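Local coordinates for protein angiotensin-converting enzyme (Anopheles gambiae, PDB 6S1Y) that probably works as a zinc-dependent peptidase that trims dipeptides from the C-terminal ends of peptides, and is studied as a target for insecticide design, at residues Met292-Phe297 against Thr303-Thr308; Ala335-Arg340 against Gln367-Pro372; Ile341-Cys344 against Arg350-Phe353; Ile362-Gln367 against Gly377-Gly382. One frame throughout, in Å; residues are numbered along the deposited sequence.

In the fold
The four contacts gather round helix 349-368, which carries the zinc ligands H357 and H361. Contact 1 comes first along the chain and ties helix 286-299 to the loop before helix 307-312; T303 and L305 of that loop also touch the zinc helix. Contact 3 is nested within the loop that contact 2 closes, both joining the strand 339-342 region to the zinc helix, at opposite ends and about 21 Å apart between centres. Contact 4 alternates with contact 2 along the sequence, lies about 10 Å from it and shares Q367. It leads into helix 381-395, which supplies the third zinc ligand, E385, so the contacts join both zinc-bearing helices to their neighbours.

Contact 1 (Met292-Phe297 against Thr303-Thr308); sequences MGDDFF and TKLPQT
The carboxylate of D294 is the flat group at the middle of this contact, and L305 covers one of its faces. L305 CG stands almost straight above the plane, 3.6 Å from D294 OD1, with CD1 beside it over the same face. At the rim the backbone takes over: L305 N donates to D294 OD1 at 3.1 Å, with an N-H...O angle of 153°, on the syn side but 30° out of the carboxylate plane, toward the face that the leucine covers. K304 CG sits in front of the two oxygens, 3.7 Å from D294 OD2. From there the bent lysine chain curls toward the other face, where NZ makes a long salt bridge of 3.8 Å to D294 OD2.

Two waters extend the grip. One donates to D294 OD1 and T303 O, at 2.8 Å from each; the other lies 2.6 Å from D294 OD2 and donates also to L305 O. With CG anti to the backbone N (chi1 -164°), the carboxylate is set facing K304 and L305, and its negative charge is met by an amide, two waters and a distant ammonium group, which probably stabilises the ionised form.

Beyond the carboxylate, L305 packs on L359 and I362, while T303 O also accepts a hydrogen bond from Q363 NE2. D294 thus ties the lead-in to helix 307-312 to helix 286-299, while L305 and T303 fasten it to the zinc-bearing helix, a helix-to-loop connection within the mainly helical fold of the angiotensin-converting enzyme family.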
loop_
_atom_site.group_PDB
_atom_site.type_symbol
_atom_site.label_atom_id
_atom_site.label_comp_id
_atom_site.label_asym_id
_atom_site.label_seq_id
_atom_site.Cartn_x
_atom_site.Cartn_y
_atom_site.Cartn_z
ATOM N N MET A 292 13.619 -16.668 0.778
ATOM C CA MET A 292 12.798 -17.180 -0.317
ATOM C C MET A 292 12.341 -16.082 -1.266
ATOM O O MET A 292 12.233 -16.323 -2.471
ATOM C CB MET A 292 11.614 -17.935 0.246
ATOM C CG MET A 292 12.062 -19.268 0.810
ATOM S SD MET A 292 10.716 -20.114 1.620
ATOM C CE MET A 292 9.732 -20.528 0.176
ATOM N N GLY A 293 12.100 -14.867 -0.772
ATOM C CA GLY A 293 11.774 -13.782 -1.681
ATOM C C GLY A 293 12.975 -13.348 -2.505
ATOM O O GLY A 293 12.834 -12.972 -3.674
ATOM N N ASP A 294 14.169 -13.372 -1.898
ATOM C CA ASP A 294 15.410 -13.163 -2.641
ATOM C C ASP A 294 15.550 -14.191 -3.758
ATOM O O ASP A 294 15.848 -13.846 -4.905
ATOM C CB ASP A 294 16.604 -13.250 -1.671
ATOM C CG ASP A 294 17.897 -12.661 -2.250
ATOM O OD1 ASP A 294 17.850 -11.968 -3.287
ATOM O OD2 ASP A 294 18.976 -12.900 -1.647
ATOM N N ASP A 295 15.297 -15.464 -3.436
ATOM C CA ASP A 295 15.408 -16.533 -4.430
ATOM C C ASP A 295 14.459 -16.325 -5.604
ATOM O O ASP A 295 14.811 -16.602 -6.755
ATOM C CB ASP A 295 15.121 -17.887 -3.788
ATOM C CG ASP A 295 15.132 -19.023 -4.802
ATOM O OD1 ASP A 295 16.238 -19.384 -5.293
ATOM O OD2 ASP A 295 14.042 -19.560 -5.116
ATOM N N PHE A 296 13.237 -15.867 -5.338
ATOM C CA PHE A 296 12.297 -15.661 -6.435
ATOM C C PHE A 296 12.843 -14.611 -7.396
ATOM O O PHE A 296 12.865 -14.819 -8.614
ATOM C CB PHE A 296 10.927 -15.270 -5.881
ATOM C CG PHE A 296 9.792 -15.514 -6.837
ATOM C CD1 PHE A 296 9.731 -14.848 -8.044
ATOM C CD2 PHE A 296 8.775 -16.399 -6.518
ATOM C CE1 PHE A 296 8.698 -15.064 -8.921
ATOM C CE2 PHE A 296 7.731 -16.617 -7.395
ATOM C CZ PHE A 296 7.692 -15.947 -8.593
ATOM N N PHE A 297 13.337 -13.491 -6.861
ATOM C CA PHE A 297 13.894 -12.448 -7.721
ATOM C C PHE A 297 15.126 -12.944 -8.483
ATOM O O PHE A 297 15.304 -12.622 -9.664
ATOM C CB PHE A 297 14.247 -11.212 -6.890
ATOM C CG PHE A 297 13.084 -10.300 -6.624
ATOM C CD1 PHE A 297 12.564 -9.502 -7.639
ATOM C CD2 PHE A 297 12.517 -10.218 -5.361
ATOM C CE1 PHE A 297 11.475 -8.651 -7.401
ATOM C CE2 PHE A 297 11.434 -9.358 -5.117
ATOM C CZ PHE A 297 10.920 -8.578 -6.140
ATOM N N THR A 303 18.383 -8.705 -9.540
ATOM C CA THR A 303 19.513 -8.492 -8.649
ATOM C C THR A 303 19.318 -9.187 -7.311
ATOM O O THR A 303 18.281 -9.026 -6.662
ATOM C CB THR A 303 19.737 -7.002 -8.420
ATOM O OG1 THR A 303 19.981 -6.360 -9.675
ATOM C CG2 THR A 303 20.918 -6.781 -7.468
ATOM N N LYS A 304 20.329 -9.950 -6.899
ATOM C CA LYS A 304 20.378 -10.544 -5.572
ATOM C C LYS A 304 20.556 -9.458 -4.517
ATOM O O LYS A 304 21.179 -8.426 -4.761
ATOM C CB LYS A 304 21.546 -11.539 -5.490
ATOM C CG LYS A 304 21.640 -12.327 -4.189
ATOM C CD LYS A 304 23.090 -12.679 -3.848
ATOM C CE LYS A 304 23.262 -14.167 -3.548
ATOM N NZ LYS A 304 22.206 -14.726 -2.647
ATOM N N LEU A 305 20.016 -9.701 -3.325
ATOM C CA LEU A 305 20.099 -8.683 -2.276
ATOM C C LEU A 305 21.556 -8.494 -1.860
ATOM O O LEU A 305 22.234 -9.476 -1.564
ATOM C CB LEU A 305 19.254 -9.076 -1.055
ATOM C CG LEU A 305 17.731 -9.047 -1.235
ATOM C CD1 LEU A 305 17.027 -9.629 -0.028
ATOM C CD2 LEU A 305 17.242 -7.625 -1.482
ATOM N N PRO A 306 22.058 -7.263 -1.795
ATOM C CA PRO A 306 23.426 -7.042 -1.297
ATOM C C PRO A 306 23.541 -7.340 0.183
ATOM O O PRO A 306 22.555 -7.370 0.931
ATOM C CB PRO A 306 23.673 -5.556 -1.573
ATOM C CG PRO A 306 22.253 -4.926 -1.518
ATOM C CD PRO A 306 21.346 -5.995 -2.089
ATOM N N GLN A 307 24.793 -7.535 0.612
ATOM C CA GLN A 307 25.059 -7.852 2.014
ATOM C C GLN A 307 24.677 -6.694 2.928
ATOM O O GLN A 307 24.251 -6.913 4.063
ATOM C CB GLN A 307 26.544 -8.228 2.194
ATOM C CG GLN A 307 26.914 -8.640 3.604
ATOM C CD GLN A 307 26.271 -9.948 4.002
ATOM O OE1 GLN A 307 26.107 -10.857 3.171
ATOM N NE2 GLN A 307 25.872 -10.051 5.272
ATOM N N THR A 308 24.858 -5.456 2.471
ATOM C CA THR A 308 24.396 -4.308 3.257
ATOM C C THR A 308 22.933 -4.486 3.688
ATOM O O THR A 308 22.563 -4.181 4.834
ATOM C CB THR A 308 24.563 -3.023 2.445
ATOM O OG1 THR A 308 25.952 -2.821 2.152
ATOM C CG2 THR A 308 24.059 -1.822 3.214
HETATM O O HOH W 1 16.580 -9.954 -4.697
HETATM O O HOH W 2 21.224 -11.864 -0.719
#

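Contact 2 (Ala335-Arg340 against Gln367-Pro372); sequences AIDDVR and QYQHQP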
loop_
_atom_site.group_PDB
_atom_site.type_symbol
_atom_site.label_atom_id
_atom_site.label_comp_id
_atom_site.label_asym_id
_atom_site.label_seq_id
_atom_site.Cartn_x
_atom_site.Cartn_y
_atom_site.Cartn_z
ATOM N N ALA A 335 22.698 5.693 -2.186
ATOM C CA ALA A 335 24.123 5.437 -2.355
ATOM C C ALA A 335 24.229 4.291 -3.354
ATOM O O ALA A 335 23.551 4.310 -4.386
ATOM C CB ALA A 335 24.790 5.106 -1.026
ATOM N N ILE A 336 25.033 3.275 -3.060
ATOM C CA ILE A 336 25.063 2.064 -3.877
ATOM C C ILE A 336 24.867 0.869 -2.955
ATOM O O ILE A 336 25.625 0.688 -1.994
ATOM C CB ILE A 336 26.367 1.919 -4.677
ATOM C CG1 ILE A 336 26.503 3.031 -5.721
ATOM C CG2 ILE A 336 26.388 0.586 -5.391
ATOM C CD1 ILE A 336 25.361 3.047 -6.759
ATOM N N ASP A 337 23.838 0.072 -3.234
ATOM C CA ASP A 337 23.539 -1.159 -2.514
ATOM C C ASP A 337 23.178 -0.933 -1.058
ATOM O O ASP A 337 23.066 -1.901 -0.302
ATOM C CB ASP A 337 24.711 -2.150 -2.609
ATOM C CG ASP A 337 24.883 -2.695 -4.019
ATOM O OD1 ASP A 337 24.115 -2.246 -4.904
ATOM O OD2 ASP A 337 25.761 -3.564 -4.241
ATOM N N ASP A 338 22.972 0.307 -0.620
ATOM C CA ASP A 338 22.487 0.515 0.746
ATOM C C ASP A 338 20.967 0.621 0.655
ATOM O O ASP A 338 20.408 1.691 0.356
ATOM C CB ASP A 338 23.120 1.724 1.410
ATOM C CG ASP A 338 22.725 1.845 2.884
ATOM O OD1 ASP A 338 21.981 0.964 3.391
ATOM O OD2 ASP A 338 23.147 2.839 3.531
ATOM N N VAL A 339 20.312 -0.512 0.891
ATOM C CA VAL A 339 18.867 -0.652 0.800
ATOM C C VAL A 339 18.427 -1.505 1.977
ATOM O O VAL A 339 19.106 -2.480 2.332
ATOM C CB VAL A 339 18.440 -1.277 -0.550
ATOM C CG1 VAL A 339 18.751 -0.315 -1.704
ATOM C CG2 VAL A 339 19.120 -2.619 -0.775
ATOM N N ARG A 340 17.302 -1.135 2.597
ATOM C CA ARG A 340 16.940 -1.780 3.848
ATOM C C ARG A 340 15.430 -1.897 4.005
ATOM O O ARG A 340 14.666 -1.034 3.571
ATOM C CB ARG A 340 17.494 -1.021 5.064
ATOM C CG ARG A 340 18.915 -0.550 4.911
ATOM C CD ARG A 340 19.416 0.138 6.170
ATOM N NE ARG A 340 20.512 1.056 5.864
ATOM C CZ ARG A 340 21.083 1.864 6.748
ATOM N NH1 ARG A 340 20.676 1.862 8.004
ATOM N NH2 ARG A 340 22.057 2.678 6.365
ATOM N N GLN A 367 17.354 -1.671 -9.170
ATOM C CA GLN A 367 17.338 -1.617 -10.630
ATOM C C GLN A 367 17.577 -0.211 -11.171
ATOM O O GLN A 367 18.046 -0.067 -12.305
ATOM C CB GLN A 367 16.008 -2.148 -11.173
ATOM C CG GLN A 367 15.835 -3.645 -11.011
ATOM C CD GLN A 367 16.793 -4.433 -11.897
ATOM O OE1 GLN A 367 17.013 -4.076 -13.050
ATOM N NE2 GLN A 367 17.353 -5.508 -11.359
ATOM N N TYR A 368 17.243 0.837 -10.423
ATOM C CA TYR A 368 17.425 2.185 -10.948
ATOM C C TYR A 368 18.467 3.002 -10.181
ATOM O O TYR A 368 18.593 4.205 -10.423
ATOM C CB TYR A 368 16.077 2.931 -11.015
ATOM C CG TYR A 368 15.312 3.214 -9.722
ATOM C CD1 TYR A 368 15.923 3.810 -8.621
ATOM C CD2 TYR A 368 13.939 2.951 -9.637
ATOM C CE1 TYR A 368 15.198 4.095 -7.453
ATOM C CE2 TYR A 368 13.213 3.226 -8.479
ATOM C CZ TYR A 368 13.840 3.808 -7.397
ATOM O OH TYR A 368 13.111 4.091 -6.260
ATOM N N GLN A 369 19.246 2.372 -9.301
ATOM C CA GLN A 369 20.205 3.119 -8.496
ATOM C C GLN A 369 21.341 3.721 -9.318
ATOM O O GLN A 369 22.038 4.607 -8.810
ATOM C CB GLN A 369 20.781 2.232 -7.400
ATOM C CG GLN A 369 21.599 1.053 -7.866
ATOM C CD GLN A 369 22.210 0.307 -6.695
ATOM O OE1 GLN A 369 22.152 0.775 -5.556
ATOM N NE2 GLN A 369 22.791 -0.850 -6.960
ATOM N N HIS A 370 21.531 3.285 -10.566
ATOM C CA HIS A 370 22.510 3.897 -11.456
ATOM C C HIS A 370 22.020 5.201 -12.068
ATOM O O HIS A 370 22.791 5.865 -12.764
ATOM C CB HIS A 370 22.858 2.933 -12.592
ATOM C CG HIS A 370 21.723 2.718 -13.540
ATOM N ND1 HIS A 370 20.808 1.695 -13.386
ATOM C CD2 HIS A 370 21.319 3.430 -14.623
ATOM C CE1 HIS A 370 19.907 1.768 -14.354
ATOM N NE2 HIS A 370 20.190 2.814 -15.114
ATOM N N GLN A 371 20.763 5.568 -11.863
ATOM C CA GLN A 371 20.232 6.785 -12.459
ATOM C C GLN A 371 20.602 8.006 -11.621
ATOM O O GLN A 371 21.008 7.880 -10.465
ATOM C CB GLN A 371 18.711 6.693 -12.584
ATOM C CG GLN A 371 18.205 5.568 -13.486
ATOM C CD GLN A 371 17.854 6.027 -14.901
ATOM O OE1 GLN A 371 17.885 7.208 -15.217
ATOM N NE2 GLN A 371 17.510 5.076 -15.753
ATOM N N PRO A 372 20.479 9.204 -12.185
ATOM C CA PRO A 372 20.590 10.410 -11.359
ATOM C C PRO A 372 19.505 10.433 -10.291
ATOM O O PRO A 372 18.441 9.821 -10.433
ATOM C CB PRO A 372 20.419 11.558 -12.360
ATOM C CG PRO A 372 19.825 10.933 -13.575
ATOM C CD PRO A 372 20.276 9.513 -13.607
#
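Q369 reaches over to D337 and holds it with both ends of its amide. This ties the loop of a two-stranded antiparallel hairpin (strands 329-332 and 339-342) to the type I turn Y368-Q371 at the far end of the zinc helix. The tight part of the contact is this pair of bonds. D337 N donates to Q369 OE1 at 3.0 Å, almost perfectly straight at 175°, while Q369 NE2 returns a bond of 2.8 Å to D337 OD1. The carboxylate and amide planes are only 19° apart, so the two groups lie nearly flat with each other; the donor NE2 meets OD1 nearly end-on to its C-O bond, and two bonds together fix the rotation of the amide. Q369 CG lies between the backbone N and carbonyl carbon (chi1 64°), and from there the chain runs out extended to place the amide in front of the loop.

The other side is looser. I336 crosses the glutamine at about a right angle, its CA 3.6 Å from Q369 OE1 and its CD1 4.1 Å from that same oxygen, but the residue is largely open to solvent, as is H370 on the far side of the turn. A335 O is taken up by R376, outside the contact. Just past D337, D338 and R340 pair within the hairpin in a side-on salt bridge, and the arginine also makes cation-pi contacts with F333 and W38. Its two bonds are R340 NE to D338 OD1 at 2.9 Å and R340 NH2 to D338 OD2 at 3.0 Å.

Contact 3 (Ile341-Cys344 against Arg350-Phe353); sequences IKQC and REFF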
loop_
_atom_site.group_PDB
_atom_site.type_symbol
_atom_site.label_atom_id
_atom_site.label_comp_id
_atom_site.label_asym_id
_atom_site.label_seq_id
_atom_site.Cartn_x
_atom_site.Cartn_y
_atom_site.Cartn_z
ATOM N N ILE A 341 15.028 -2.962 4.690
ATOM C CA ILE A 341 13.649 -3.175 5.087
ATOM C C ILE A 341 13.581 -3.122 6.599
ATOM O O ILE A 341 14.452 -3.663 7.293
ATOM C CB ILE A 341 13.108 -4.519 4.542
ATOM C CG1 ILE A 341 12.837 -4.377 3.044
ATOM C CG2 ILE A 341 11.874 -4.966 5.325
ATOM C CD1 ILE A 341 12.452 -5.683 2.325
ATOM N N LYS A 342 12.538 -2.480 7.108
ATOM C CA LYS A 342 12.208 -2.491 8.525
ATOM C C LYS A 342 10.817 -3.107 8.619
ATOM O O LYS A 342 9.828 -2.501 8.185
ATOM C CB LYS A 342 12.258 -1.081 9.113
ATOM C CG LYS A 342 11.869 -1.001 10.575
ATOM C CD LYS A 342 12.343 0.320 11.208
ATOM C CE LYS A 342 11.847 1.549 10.442
ATOM N NZ LYS A 342 10.405 1.819 10.661
ATOM N N GLN A 343 10.744 -4.318 9.152
ATOM C CA GLN A 343 9.500 -5.062 9.212
ATOM C C GLN A 343 9.464 -5.869 10.495
ATOM O O GLN A 343 10.425 -6.581 10.815
ATOM C CB GLN A 343 9.345 -5.992 8.001
ATOM C CG GLN A 343 7.987 -6.691 7.942
ATOM C CD GLN A 343 7.749 -7.422 6.631
ATOM O OE1 GLN A 343 8.370 -7.130 5.612
ATOM N NE2 GLN A 343 6.828 -8.384 6.657
ATOM N N CYS A 344 8.357 -5.760 11.221
ATOM C CA CYS A 344 8.163 -6.550 12.437
ATOM C C CYS A 344 7.509 -7.878 12.050
ATOM O O CYS A 344 6.416 -8.241 12.468
ATOM C CB CYS A 344 7.381 -5.750 13.472
ATOM S SG CYS A 344 8.280 -4.196 13.936
ATOM N N ARG A 350 0.032 -14.224 5.430
ATOM C CA ARG A 350 -0.158 -12.789 5.213
ATOM C C ARG A 350 1.187 -12.061 5.200
ATOM O O ARG A 350 1.521 -11.356 4.241
ATOM C CB ARG A 350 -1.081 -12.247 6.309
ATOM C CG ARG A 350 -1.550 -10.807 6.152
ATOM C CD ARG A 350 -2.547 -10.462 7.259
ATOM N NE ARG A 350 -1.923 -10.451 8.587
ATOM C CZ ARG A 350 -1.968 -11.450 9.469
ATOM N NH1 ARG A 350 -1.354 -11.310 10.644
ATOM N NH2 ARG A 350 -2.619 -12.594 9.195
ATOM N N GLU A 351 1.990 -12.257 6.245
ATOM C CA GLU A 351 3.284 -11.593 6.338
ATOM C C GLU A 351 4.237 -12.055 5.235
ATOM O O GLU A 351 5.065 -11.271 4.759
ATOM C CB GLU A 351 3.895 -11.855 7.722
ATOM C CG GLU A 351 3.199 -11.162 8.900
ATOM C CD GLU A 351 3.770 -9.777 9.210
ATOM O OE1 GLU A 351 3.182 -9.057 10.051
ATOM O OE2 GLU A 351 4.795 -9.399 8.621
ATOM N N PHE A 352 4.137 -13.311 4.810
ATOM C CA PHE A 352 4.932 -13.773 3.677
ATOM C C PHE A 352 4.699 -12.909 2.444
ATOM O O PHE A 352 5.648 -12.610 1.715
ATOM C CB PHE A 352 4.594 -15.236 3.376
ATOM C CG PHE A 352 5.662 -15.982 2.617
ATOM C CD1 PHE A 352 7.011 -15.697 2.791
ATOM C CD2 PHE A 352 5.312 -16.997 1.746
ATOM C CE1 PHE A 352 7.999 -16.419 2.102
ATOM C CE2 PHE A 352 6.294 -17.721 1.045
ATOM C CZ PHE A 352 7.637 -17.432 1.233
ATOM N N PHE A 353 3.436 -12.504 2.183
ATOM C CA PHE A 353 3.152 -11.613 1.057
ATOM C C PHE A 353 3.676 -10.205 1.314
ATOM O O PHE A 353 4.138 -9.536 0.385
ATOM C CB PHE A 353 1.638 -11.559 0.750
ATOM C CG PHE A 353 1.094 -12.863 0.273
ATOM C CD1 PHE A 353 1.719 -13.553 -0.761
ATOM C CD2 PHE A 353 0.001 -13.445 0.902
ATOM C CE1 PHE A 353 1.247 -14.784 -1.172
ATOM C CE2 PHE A 353 -0.474 -14.673 0.496
ATOM C CZ PHE A 353 0.145 -15.350 -0.540
#
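Q343, in the strand 339-342 region, bridges to E351 in the first turn of the HExxH zinc helix, 349-368. From CB the side chain heads for the helix: CG lies anti to the backbone N (chi1 -174°), and the rest runs on extended. The side chain also touches F290, V354, A328 and E358, the last being the glutamate of the zinc motif and a residue of the ligand pocket. CD comes within 4.1 Å of E351 OE2, and at the tip NE2 donates to this oxygen at 3.0 Å, with an N-H...O angle of 154°; NE2 also comes within 3.9 Å of E351 O. The acceptor is in the amide plane of Q343, while NE2 approaches the oxygen nearly along its C-O axis, the two planar groups being turned 33° against each other.

E351 bends back at its second torsion to present the carboxylate, and its backbone N is hydrogen-bonded to N348 OD1, so the near end of the helix is itself held. Placed there, the carboxylate is probably favoured by the helix dipole. Next in the chain after Q343, C344 is joined to C326 by a disulfide. Beyond OE2, E351 OE1 lies 4.1 Å from C344 O.

Contact 4 (Ile362-Gln367 against Gly377-Gly382); sequences IQYYLQ and GGANPG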
loop_
_atom_site.group_PDB
_atom_site.type_symbol
_atom_site.label_atom_id
_atom_site.label_comp_id
_atom_site.label_asym_id
_atom_site.label_seq_id
_atom_site.Cartn_x
_atom_site.Cartn_y
_atom_site.Cartn_z
ATOM N N ILE A 362 12.579 -2.899 -2.715
ATOM C CA ILE A 362 14.037 -3.009 -2.703
ATOM C C ILE A 362 14.563 -3.273 -4.112
ATOM O O ILE A 362 15.463 -2.581 -4.596
ATOM C CB ILE A 362 14.497 -4.111 -1.732
ATOM C CG1 ILE A 362 14.130 -3.767 -0.292
ATOM C CG2 ILE A 362 16.010 -4.310 -1.858
ATOM C CD1 ILE A 362 14.805 -2.540 0.251
ATOM N N GLN A 363 13.994 -4.273 -4.796
ATOM C CA GLN A 363 14.440 -4.604 -6.143
ATOM C C GLN A 363 14.334 -3.397 -7.062
ATOM O O GLN A 363 15.199 -3.171 -7.912
ATOM C CB GLN A 363 13.621 -5.763 -6.694
ATOM C CG GLN A 363 14.048 -6.212 -8.083
ATOM C CD GLN A 363 15.449 -6.821 -8.102
ATOM O OE1 GLN A 363 16.194 -6.644 -9.071
ATOM N NE2 GLN A 363 15.803 -7.545 -7.034
ATOM N N TYR A 364 13.271 -2.615 -6.929
ATOM C CA TYR A 364 13.140 -1.434 -7.767
ATOM C C TYR A 364 14.292 -0.476 -7.477
ATOM O O TYR A 364 14.959 0.013 -8.397
ATOM C CB TYR A 364 11.779 -0.787 -7.517
ATOM C CG TYR A 364 11.117 -0.036 -8.670
ATOM C CD1 TYR A 364 11.826 0.400 -9.780
ATOM C CD2 TYR A 364 9.745 0.244 -8.618
ATOM C CE1 TYR A 364 11.185 1.109 -10.818
ATOM C CE2 TYR A 364 9.098 0.928 -9.636
ATOM C CZ TYR A 364 9.812 1.367 -10.736
ATOM O OH TYR A 364 9.117 2.053 -11.721
ATOM N N TYR A 365 14.559 -0.226 -6.186
ATOM C CA TYR A 365 15.712 0.578 -5.794
ATOM C C TYR A 365 16.975 0.084 -6.503
ATOM O O TYR A 365 17.697 0.867 -7.134
ATOM C CB TYR A 365 15.904 0.529 -4.270
ATOM C CG TYR A 365 14.768 1.089 -3.398
ATOM C CD1 TYR A 365 13.862 2.029 -3.883
ATOM C CD2 TYR A 365 14.616 0.654 -2.081
ATOM C CE1 TYR A 365 12.844 2.521 -3.086
ATOM C CE2 TYR A 365 13.604 1.151 -1.269
ATOM C CZ TYR A 365 12.722 2.078 -1.775
ATOM O OH TYR A 365 11.718 2.549 -0.956
ATOM N N LEU A 366 17.246 -1.228 -6.426
ATOM C CA LEU A 366 18.476 -1.765 -6.996
ATOM C C LEU A 366 18.511 -1.595 -8.505
ATOM O O LEU A 366 19.580 -1.341 -9.072
ATOM C CB LEU A 366 18.646 -3.235 -6.618
ATOM C CG LEU A 366 18.860 -3.449 -5.118
ATOM C CD1 LEU A 366 18.711 -4.915 -4.756
ATOM C CD2 LEU A 366 20.250 -2.934 -4.652
ATOM N N GLN A 367 17.354 -1.671 -9.170
ATOM C CA GLN A 367 17.338 -1.617 -10.630
ATOM C C GLN A 367 17.577 -0.211 -11.171
ATOM O O GLN A 367 18.046 -0.067 -12.305
ATOM C CB GLN A 367 16.008 -2.148 -11.173
ATOM C CG GLN A 367 15.835 -3.645 -11.011
ATOM C CD GLN A 367 16.793 -4.433 -11.897
ATOM O OE1 GLN A 367 17.013 -4.076 -13.050
ATOM N NE2 GLN A 367 17.353 -5.508 -11.359
ATOM N N GLY A 377 13.142 6.945 -8.650
ATOM C CA GLY A 377 11.810 6.696 -8.133
ATOM C C GLY A 377 11.018 5.870 -9.130
ATOM O O GLY A 377 11.495 5.539 -10.219
ATOM N N GLY A 378 9.778 5.548 -8.751
ATOM C CA GLY A 378 8.894 4.837 -9.659
ATOM C C GLY A 378 8.479 5.682 -10.853
ATOM O O GLY A 378 8.541 6.904 -10.835
ATOM N N ALA A 379 8.091 5.007 -11.938
ATOM C CA ALA A 379 7.523 5.718 -13.083
ATOM C C ALA A 379 6.317 6.554 -12.655
ATOM O O ALA A 379 6.150 7.696 -13.099
ATOM C CB ALA A 379 7.152 4.724 -14.185
ATOM N N ASN A 380 5.445 5.984 -11.806
ATOM C CA ASN A 380 4.546 6.762 -10.947
ATOM C C ASN A 380 4.419 5.987 -9.635
ATOM O O ASN A 380 4.899 4.849 -9.547
ATOM C CB ASN A 380 3.193 7.033 -11.610
ATOM C CG ASN A 380 2.375 5.783 -11.854
ATOM O OD1 ASN A 380 2.296 4.890 -10.994
ATOM N ND2 ASN A 380 1.744 5.706 -13.032
ATOM N N PRO A 381 3.816 6.559 -8.592
ATOM C CA PRO A 381 3.825 5.870 -7.282
ATOM C C PRO A 381 3.186 4.501 -7.304
ATOM O O PRO A 381 3.487 3.679 -6.431
ATOM C CB PRO A 381 3.054 6.833 -6.365
ATOM C CG PRO A 381 3.178 8.184 -7.042
ATOM C CD PRO A 381 3.226 7.905 -8.515
ATOM N N GLY A 382 2.319 4.210 -8.273
ATOM C CA GLY A 382 1.719 2.894 -8.347
ATOM C C GLY A 382 2.646 1.834 -8.883
ATOM O O GLY A 382 2.526 0.659 -8.513
#
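Y364 passes its hydroxyl from the zinc helix to the loop that leads into helix 381-395, joining the two helices that supply the zinc ligands in this HExxH-plus-glutamate peptidase: H357 and H361 come from the first, E385 from the second. In the first shell, A379 N donates to Y364 OH at 3.1 Å, with an N-H...O angle of 159°. G378 lies alongside the end of the ring, its CA 3.5 Å from Y364 OH and 3.7 Å from CZ. The methyl group of A379 completes this end, with CB 4.1 Å from the hydroxyl oxygen. CG of the tyrosine lies roughly anti to the backbone N (chi1 -150°), which carries the ring toward the loop at G378 and A379.

One layer further out, the ring is held by its neighbours. It meets the rings of H384 and Y368, and L546 touches it from helix 536-547; H384 is next in sequence to zinc ligand E385, and its NE2 is hydrogen-bonded to Y368 OH. The side chain of Y364 lies about 9 Å from the zinc ion. A379 also touches W554 and A557. On the helix that carries Y364, Q367 NE2 donates to Q363 OE1 at 2.8 Å.

The loop then closes into its helix through N380, the N-cap of 381-395. This asparagine points away from the tyrosine, and its side-chain oxygen accepts from F383 N as well as from G382 N, with G382 N 2.8 Å from N380 OD1.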